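Side-chain contacts in D-3-phosphoglycerate dehydrogenase (Sulfolobus tokodaii, PDB 2EKL), which binds NAD and probably catalyses the NAD-dependent oxidation of D-3-phosphoglycerate that opens the phosphorylated route to serine: residues P33-K37 against E38-N42; M124-K128 against S129-K133. All blocks are in the same frame, centred on the assembly; numbering follows the deposited sequence.

Contact 1. Residues P33-K37 against E38-N42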
loop_
_atom_site.group_PDB
_atom_site.type_symbol
_atom_site.label_atom_id
_atom_site.label_comp_id
_atom_site.label_asym_id
_atom_site.label_seq_id
_atom_site.Cartn_x
_atom_site.Cartn_y
_atom_site.Cartn_z
ATOM N N PRO A 33 36.647 -1.300 -5.746
ATOM C CA PRO A 33 35.375 -0.620 -5.487
ATOM C C PRO A 33 35.395 0.899 -5.329
ATOM O O PRO A 33 34.346 1.529 -5.357
ATOM C CB PRO A 33 34.854 -1.333 -4.241
ATOM C CG PRO A 33 36.107 -1.685 -3.518
ATOM C CD PRO A 33 36.979 -2.211 -4.635
ATOM N N GLU A 34 36.574 1.488 -5.160
ATOM C CA GLU A 34 36.658 2.939 -5.023
ATOM C C GLU A 34 37.708 3.567 -5.932
ATOM O O GLU A 34 38.209 4.659 -5.659
ATOM C CB GLU A 34 36.904 3.332 -3.558
ATOM C CG GLU A 34 37.945 2.505 -2.825
ATOM C CD GLU A 34 37.968 2.803 -1.332
ATOM O OE1 GLU A 34 36.883 2.804 -0.711
ATOM O OE2 GLU A 34 39.065 3.028 -0.778
ATOM N N ILE A 35 38.021 2.876 -7.027
ATOM C CA ILE A 35 38.999 3.368 -7.996
ATOM C C ILE A 35 38.544 4.723 -8.537
ATOM O O ILE A 35 37.374 4.905 -8.881
ATOM C CB ILE A 35 39.164 2.378 -9.182
ATOM C CG1 ILE A 35 40.244 2.885 -10.141
ATOM C CG2 ILE A 35 37.841 2.213 -9.919
ATOM C CD1 ILE A 35 40.511 1.952 -11.319
ATOM N N SER A 36 39.470 5.672 -8.605
ATOM C CA SER A 36 39.151 7.007 -9.102
ATOM C C SER A 36 38.963 7.009 -10.613
ATOM O O SER A 36 39.407 6.096 -11.312
ATOM C CB SER A 36 40.266 7.988 -8.735
ATOM O OG SER A 36 41.454 7.681 -9.440
ATOM N N LYS A 37 38.298 8.042 -11.113
ATOM C CA LYS A 37 38.069 8.300 -12.536
ATOM C C LYS A 37 39.361 8.234 -13.322
ATOM O O LYS A 37 39.451 7.650 -14.394
ATOM C CB LYS A 37 37.433 9.678 -12.706
ATOM C CG LYS A 37 37.956 10.701 -11.714
ATOM C CD LYS A 37 39.102 11.523 -12.289
ATOM C CE LYS A 37 40.215 11.726 -11.262
ATOM N NZ LYS A 37 40.117 10.703 -10.226
ATOM N N GLU A 38 40.351 8.923 -12.765
ATOM C CA GLU A 38 41.640 9.054 -13.426
ATOM C C GLU A 38 42.383 7.723 -13.479
ATOM O O GLU A 38 42.892 7.334 -14.529
ATOM C CB GLU A 38 42.487 10.116 -12.717
ATOM C CG GLU A 38 43.902 10.261 -13.261
ATOM C CD GLU A 38 44.557 11.569 -12.849
ATOM O OE1 GLU A 38 44.178 12.123 -11.797
ATOM O OE2 GLU A 38 45.460 12.039 -13.573
ATOM N N GLU A 39 42.434 7.022 -12.350
ATOM C CA GLU A 39 43.125 5.737 -12.297
ATOM C C GLU A 39 42.451 4.723 -13.219
ATOM O O GLU A 39 43.119 3.879 -13.812
ATOM C CB GLU A 39 43.154 5.208 -10.860
ATOM C CG GLU A 39 44.012 3.958 -10.649
ATOM C CD GLU A 39 45.463 4.136 -11.085
ATOM O OE1 GLU A 39 45.968 5.281 -11.068
ATOM O OE2 GLU A 39 46.108 3.120 -11.430
ATOM N N LEU A 40 41.129 4.812 -13.344
ATOM C CA LEU A 40 40.389 3.899 -14.209
ATOM C C LEU A 40 40.891 4.015 -15.643
ATOM O O LEU A 40 41.176 3.012 -16.298
ATOM C CB LEU A 40 38.892 4.209 -14.166
ATOM C CG LEU A 40 38.007 3.394 -15.114
ATOM C CD1 LEU A 40 38.113 1.906 -14.788
ATOM C CD2 LEU A 40 36.573 3.869 -14.995
ATOM N N LEU A 41 40.995 5.248 -16.128
ATOM C CA LEU A 41 41.469 5.495 -17.481
ATOM C C LEU A 41 42.892 4.985 -17.675
ATOM O O LEU A 41 43.262 4.559 -18.768
ATOM C CB LEU A 41 41.425 6.991 -17.792
ATOM C CG LEU A 41 40.044 7.621 -17.975
ATOM C CD1 LEU A 41 40.180 9.133 -18.057
ATOM C CD2 LEU A 41 39.390 7.069 -19.233
ATOM N N ASN A 42 43.687 5.024 -16.613
ATOM C CA ASN A 42 45.071 4.577 -16.698
ATOM C C ASN A 42 45.223 3.065 -16.832
ATOM O O ASN A 42 46.195 2.591 -17.419
ATOM C CB ASN A 42 45.866 5.044 -15.472
ATOM C CG ASN A 42 45.989 6.555 -15.395
ATOM O OD1 ASN A 42 46.332 7.214 -16.376
ATOM N ND2 ASN A 42 45.720 7.111 -14.218
HETATM O O HOH W 1 42.728 11.228 -8.787
#

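Contact 2. Residues M124-K128 against S129-K133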
loop_
_atom_site.group_PDB
_atom_site.type_symbol
_atom_site.label_atom_id
_atom_site.label_comp_id
_atom_site.label_asym_id
_atom_site.label_seq_id
_atom_site.Cartn_x
_atom_site.Cartn_y
_atom_site.Cartn_z
ATOM N N MET A 124 0.367 8.075 9.979
ATOM C CA MET A 124 1.454 7.391 10.670
ATOM C C MET A 124 2.307 8.366 11.472
ATOM O O MET A 124 2.778 8.036 12.565
ATOM C CB MET A 124 2.330 6.627 9.677
ATOM C CG MET A 124 1.603 5.510 8.951
ATOM S SD MET A 124 2.703 4.673 7.791
ATOM C CE MET A 124 2.681 5.786 6.453
ATOM N N ALA A 125 2.500 9.566 10.933
ATOM C CA ALA A 125 3.290 10.577 11.633
ATOM C C ALA A 125 2.546 10.977 12.903
ATOM O O ALA A 125 3.143 11.113 13.974
ATOM C CB ALA A 125 3.501 11.791 10.742
ATOM N N LEU A 126 1.237 11.168 12.779
ATOM C CA LEU A 126 0.418 11.530 13.923
ATOM C C LEU A 126 0.509 10.448 14.993
ATOM O O LEU A 126 0.761 10.740 16.158
ATOM C CB LEU A 126 -1.037 11.723 13.494
ATOM C CG LEU A 126 -1.326 13.056 12.801
ATOM C CD1 LEU A 126 -2.654 13.002 12.073
ATOM C CD2 LEU A 126 -1.325 14.164 13.848
ATOM N N ALA A 127 0.319 9.195 14.589
ATOM C CA ALA A 127 0.382 8.076 15.526
ATOM C C ALA A 127 1.698 8.039 16.305
ATOM O O ALA A 127 1.697 7.934 17.535
ATOM C CB ALA A 127 0.178 6.753 14.777
ATOM N N LYS A 128 2.816 8.120 15.592
ATOM C CA LYS A 128 4.122 8.080 16.239
ATOM C C LYS A 128 4.293 9.214 17.250
ATOM O O LYS A 128 5.055 9.085 18.210
ATOM C CB LYS A 128 5.233 8.132 15.189
ATOM C CG LYS A 128 5.383 6.842 14.379
ATOM C CD LYS A 128 5.945 5.714 15.235
ATOM C CE LYS A 128 6.179 4.453 14.406
ATOM N NZ LYS A 128 6.886 3.390 15.176
ATOM N N SER A 129 3.576 10.312 17.042
ATOM C CA SER A 129 3.657 11.453 17.956
ATOM C C SER A 129 2.684 11.292 19.123
ATOM O O SER A 129 2.607 12.152 20.006
ATOM C CB SER A 129 3.354 12.757 17.213
ATOM O OG SER A 129 1.977 12.862 16.895
ATOM N N GLY A 130 1.939 10.191 19.124
ATOM C CA GLY A 130 0.990 9.946 20.196
ATOM C C GLY A 130 -0.340 10.650 20.015
ATOM O O GLY A 130 -1.121 10.773 20.961
ATOM N N ILE A 131 -0.602 11.115 18.797
ATOM C CA ILE A 131 -1.848 11.806 18.488
ATOM C C ILE A 131 -2.663 10.918 17.556
ATOM O O ILE A 131 -2.409 10.872 16.353
ATOM C CB ILE A 131 -1.577 13.156 17.789
ATOM C CG1 ILE A 131 -0.695 14.035 18.684
ATOM C CG2 ILE A 131 -2.889 13.856 17.472
ATOM C CD1 ILE A 131 -1.302 14.359 20.041
ATOM N N PHE A 132 -3.639 10.209 18.112
ATOM C CA PHE A 132 -4.458 9.318 17.305
ATOM C C PHE A 132 -5.716 9.971 16.765
ATOM O O PHE A 132 -6.838 9.628 17.143
ATOM C CB PHE A 132 -4.787 8.055 18.098
ATOM C CG PHE A 132 -3.655 7.068 18.134
ATOM C CD1 PHE A 132 -2.395 7.452 18.585
ATOM C CD2 PHE A 132 -3.838 5.764 17.691
ATOM C CE1 PHE A 132 -1.335 6.554 18.593
ATOM C CE2 PHE A 132 -2.784 4.856 17.696
ATOM C CZ PHE A 132 -1.530 5.252 18.145
ATOM N N LYS A 133 -5.503 10.925 15.867
ATOM C CA LYS A 133 -6.581 11.653 15.220
ATOM C C LYS A 133 -6.848 11.020 13.861
ATOM O O LYS A 133 -5.924 10.813 13.076
ATOM C CB LYS A 133 -6.181 13.114 15.035
ATOM C CG LYS A 133 -7.181 13.940 14.247
ATOM C CD LYS A 133 -6.822 15.415 14.289
ATOM C CE LYS A 133 -5.450 15.683 13.701
ATOM N NZ LYS A 133 -5.070 17.118 13.845
#

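Contact 1. Residues P33-K37 against E38-N42
The backbone N of L40 donates to the carbonyl O of S36 across 3.0 Å, closing the first turn of helix 37-43. S36 itself is the N-cap: its OG accepts from the backbone N of E39 at 3.1 Å, in a fairly straight bond with an N-H...O angle of 161°. With chi1 at 68°, OG stands between the S36 backbone N and carbonyl carbon, where it faces the amide that the helix start would otherwise leave without an acceptor. Serine suits the place because its hydroxyl is on a short arm, close enough to reach back to that N-H. The oxygen also lies against the CB of E39.

I35 and L40 form a hydrophobic staple, the residue before the N-cap packing on the fourth residue after it. The I35 chain runs extended, both torsions near 180°, and this carries CD1 onto the backbone of L40. CD1 comes 3.5 Å from L40 CA, a tight contact, and 4.0 Å from L40 CB. I35 CG1 also rests 3.8 Å from E39 CB, the two side chains crossing at about a right angle. Branched apolar residues suit both staple positions, which are buried where the cap meets the rest of the fold.

K37 is exposed, a place that suits a long charged chain, here bent at chi2, chi3 and chi4. Its modelled course is doubtful, since CE lies 3.1 Å from E38 CB. As built, NZ donates to a water that in turn donates weakly to E38 OE1; the two charged groups remain beyond salt-bridge range.

I35 and L40 both pack on T11, L41 packs on helix 60-65, and R55 bonds to the I35 carbonyl. Helix 37-43 is the helical link of the beta-alpha-beta crossover from outermost strand 28-31 to strand 49-52.

Contact 2. Residues M124-K128 against S129-K133
A Schellman motif ends helix 120-128, in which L126 O accepts from two groups, I131 N and S129 OG. The bond from I131 N, 3.0 Å long, is the six-to-one bond of the motif, and S129 OG donates to the same L126 O at 2.6 Å. A chi1 of 72° folds the serine hydroxyl back over the helix end to meet it. The second bond of the motif, five-to-two, runs from G130 N to A127 O and is 2.8 Å long. G130 has a phi of 83°, at which a side chain would be jammed against the preceding carbonyl, so glycine suits the reversal.

Beyond it, the side chains of I131 and L126 pack aslant, CG2 to CD2 at 4.0 Å, an apolar cover for the motif. F132 turns its ring back over the last turn: A127 CB lies over one face, 4.1 Å from CZ, while CE1 is 3.5 Å from A127 O. Alanine is small enough to let the ring come this close. Replacing F132 with a serine would probably strip the ring from one side of the A127 methyl and lose the packing on E262 of the second subunit. K128, beside the turn, gives its NZ to the carbonyls of L273 and V278 of that subunit.

The paired backbone bonds, the glycine and the apolar L126-I131 contact are characteristic of a Schellman C-cap.

Contacts 1 and 2 are opposite ends of the same problem: the first supplies acceptors to amides at a helix start, the second supplies donors to carbonyls at a helix end. They are independent in space, with centres about 48 Å apart and nearest atoms about 34 Å apart. Contact 1 belongs to the domain built on the five-stranded parallel sheet. Contact 2 precedes strand 144-148, an interior strand of the seven-stranded NAD-binding sheet, which runs into a probable Rossmann-type glycine-rich turn. Both lie away from the NAD site, but only contact 2 touches the second subunit, so its helix end belongs to the dimer interface.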